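PDB 4R0G: uncharacterized protein from Legionella pneumophila subsp. pneumophila str. Philadelphia 1, which probably acts as a VPS9-like guanine-nucleotide exchange factor for the host small GTPases Rab5, Rab21 and Rab22. Local coordinates for residues Trp23-Ile27 against Leu46-Trp51. Residues are numbered along the deposited sequence; the frame is centred on the assembly and turned at random.
Sequences WPKFI and LLIFEW
Build two helical segments, Trp23-Ile27 (Ile27 N to Trp23 O 2.9 Å) and Leu46-Trp51 (Glu50 N to Leu46 O 2.7 Å, Trp51 N to Leu47 O 3.0 Å), crossing at 98° with axes 11.0 Å apart. CA–CA distances of 7.4 Å for Pro24–Leu47 and Ile27–Leu46 set the register. Trp23 chiefly bridges the gap, 90 Å² of it being covered, the most of any residue (351 Å² buried in all); its t rotamer (chi1 -170°) projects the indole across. Its six-membered ring points an edge at the Trp51 five-membered ring face, T-shaped, planes at 88°, centroids 5.3 Å apart. Leu47 lies over one Trp23 face, Leu47 CG 4.4 Å from Trp23 CZ3. With chi1 -101°, between wells, and chi2 74°, Leu47 fills the hollow bordered by Trp23, Pro24 and Ile27, Leu47 CD1 lying 3.6 Å from Ile27 CD1. Ile27 (m,t) also sets CG2 3.8 Å from Leu46 CB. Glu50 CB is 4.4 Å from Trp23 CZ2 and Ile27 CD1. This near-orthogonal packing joins helices 23-30 and 40-53 in the all-helical VPS9-like region. Glu50 OE1 is hydrogen-bonded to Tyr31 OH, so no directional bond between the segments fixes the crossing; apolar and aromatic fit does.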
loop_
_atom_site.group_PDB
_atom_site.type_symbol
_atom_site.label_atom_id
_atom_site.label_comp_id
_atom_site.label_asym_id
_atom_site.label_seq_id
_atom_site.Cartn_x
_atom_site.Cartn_y
_atom_site.Cartn_z
ATOM N N TRP A 23 -15.435 -8.356 11.341
ATOM C CA TRP A 23 -16.776 -8.877 11.170
ATOM C C TRP A 23 -16.851 -10.054 10.208
ATOM O O TRP A 23 -17.410 -11.104 10.552
ATOM C CB TRP A 23 -17.661 -7.748 10.644
ATOM C CG TRP A 23 -19.107 -8.009 10.620
ATOM C CD1 TRP A 23 -19.803 -8.891 11.395
ATOM C CD2 TRP A 23 -20.069 -7.337 9.804
ATOM N NE1 TRP A 23 -21.140 -8.821 11.102
ATOM C CE2 TRP A 23 -21.339 -7.874 10.133
ATOM C CE3 TRP A 23 -19.984 -6.335 8.825
ATOM C CZ2 TRP A 23 -22.530 -7.453 9.507
ATOM C CZ3 TRP A 23 -21.163 -5.909 8.202
ATOM C CH2 TRP A 23 -22.430 -6.472 8.554
ATOM N N PRO A 24 -16.315 -9.884 8.980
ATOM C CA PRO A 24 -16.556 -11.003 8.077
ATOM C C PRO A 24 -15.825 -12.299 8.500
ATOM O O PRO A 24 -16.206 -13.398 8.077
ATOM C CB PRO A 24 -16.130 -10.449 6.706
ATOM C CG PRO A 24 -15.264 -9.322 6.972
ATOM C CD PRO A 24 -15.551 -8.799 8.326
ATOM N N LYS A 25 -14.822 -12.180 9.366
ATOM C CA LYS A 25 -14.158 -13.363 9.912
ATOM C C LYS A 25 -15.059 -14.055 10.951
ATOM O O LYS A 25 -15.065 -15.280 11.069
ATOM C CB LYS A 25 -12.785 -12.982 10.500
ATOM C CG LYS A 25 -11.967 -14.159 10.971
ATOM C CD LYS A 25 -10.923 -13.763 12.014
ATOM C CE LYS A 25 -10.214 -15.023 12.560
ATOM N NZ LYS A 25 -8.889 -14.743 13.209
ATOM N N PHE A 26 -15.824 -13.264 11.696
ATOM C CA PHE A 26 -16.792 -13.799 12.655
ATOM C C PHE A 26 -17.958 -14.477 11.936
ATOM O O PHE A 26 -18.363 -15.599 12.260
ATOM C CB PHE A 26 -17.281 -12.669 13.592
ATOM C CG PHE A 26 -18.647 -12.894 14.198
ATOM C CD1 PHE A 26 -18.803 -13.700 15.322
ATOM C CD2 PHE A 26 -19.772 -12.271 13.658
ATOM C CE1 PHE A 26 -20.057 -13.898 15.879
ATOM C CE2 PHE A 26 -21.034 -12.463 14.215
ATOM C CZ PHE A 26 -21.174 -13.275 15.328
ATOM N N ILE A 27 -18.482 -13.783 10.937
ATOM C CA ILE A 27 -19.555 -14.323 10.127
ATOM C C ILE A 27 -19.119 -15.651 9.518
ATOM O O ILE A 27 -19.923 -16.540 9.337
ATOM C CB ILE A 27 -19.993 -13.301 9.069
ATOM C CG1 ILE A 27 -20.710 -12.149 9.766
ATOM C CG2 ILE A 27 -20.909 -13.913 8.030
ATOM C CD1 ILE A 27 -21.217 -11.067 8.823
ATOM N N LEU A 46 -24.545 -13.694 3.319
ATOM C CA LEU A 46 -24.632 -13.658 4.781
ATOM C C LEU A 46 -24.537 -12.223 5.370
ATOM O O LEU A 46 -25.402 -11.797 6.172
ATOM C CB LEU A 46 -23.616 -14.620 5.407
ATOM C CG LEU A 46 -23.618 -16.072 4.892
ATOM C CD1 LEU A 46 -22.364 -16.801 5.315
ATOM C CD2 LEU A 46 -24.815 -16.849 5.396
ATOM N N LEU A 47 -23.507 -11.480 4.953
ATOM C CA LEU A 47 -23.388 -10.060 5.305
ATOM C C LEU A 47 -24.666 -9.260 5.036
ATOM O O LEU A 47 -25.039 -8.438 5.850
ATOM C CB LEU A 47 -22.262 -9.404 4.543
ATOM C CG LEU A 47 -20.954 -9.175 5.263
ATOM C CD1 LEU A 47 -20.234 -10.474 5.414
ATOM C CD2 LEU A 47 -20.113 -8.233 4.419
ATOM N N ILE A 48 -25.338 -9.476 3.905
ATOM C CA ILE A 48 -26.560 -8.708 3.640
ATOM C C ILE A 48 -27.663 -9.088 4.629
ATOM O O ILE A 48 -28.309 -8.230 5.241
ATOM C CB ILE A 48 -27.107 -8.905 2.219
ATOM C CG1 ILE A 48 -26.200 -8.212 1.204
ATOM C CG2 ILE A 48 -28.522 -8.311 2.129
ATOM C CD1 ILE A 48 -26.278 -8.829 -0.139
ATOM N N PHE A 49 -27.881 -10.384 4.774
ATOM C CA PHE A 49 -28.848 -10.882 5.722
ATOM C C PHE A 49 -28.550 -10.299 7.075
ATOM O O PHE A 49 -29.383 -9.645 7.693
ATOM C CB PHE A 49 -28.723 -12.392 5.825
ATOM C CG PHE A 49 -29.619 -12.987 6.836
ATOM C CD1 PHE A 49 -30.993 -12.996 6.636
ATOM C CD2 PHE A 49 -29.103 -13.526 7.998
ATOM C CE1 PHE A 49 -31.842 -13.544 7.570
ATOM C CE2 PHE A 49 -29.949 -14.076 8.953
ATOM C CZ PHE A 49 -31.323 -14.090 8.730
ATOM N N GLU A 50 -27.326 -10.510 7.520
ATOM C CA GLU A 50 -26.957 -10.134 8.868
ATOM C C GLU A 50 -27.096 -8.621 9.160
ATOM O O GLU A 50 -27.581 -8.192 10.200
ATOM C CB GLU A 50 -25.555 -10.646 9.144
ATOM C CG GLU A 50 -25.352 -10.958 10.573
ATOM C CD GLU A 50 -26.068 -12.205 11.033
ATOM O OE1 GLU A 50 -25.930 -13.251 10.373
ATOM O OE2 GLU A 50 -26.763 -12.143 12.070
ATOM N N TRP A 51 -26.706 -7.810 8.214
ATOM C CA TRP A 51 -26.719 -6.391 8.437
ATOM C C TRP A 51 -28.163 -5.887 8.445
ATOM O O TRP A 51 -28.480 -4.892 9.092
ATOM C CB TRP A 51 -25.906 -5.751 7.316
ATOM C CG TRP A 51 -25.370 -4.424 7.615
ATOM C CD1 TRP A 51 -25.729 -3.597 8.642
ATOM C CD2 TRP A 51 -24.370 -3.725 6.857
ATOM N NE1 TRP A 51 -25.005 -2.429 8.573
ATOM C CE2 TRP A 51 -24.164 -2.481 7.493
ATOM C CE3 TRP A 51 -23.636 -4.030 5.696
ATOM C CZ2 TRP A 51 -23.242 -1.535 7.007
ATOM C CZ3 TRP A 51 -22.725 -3.086 5.211
ATOM C CH2 TRP A 51 -22.535 -1.860 5.868
#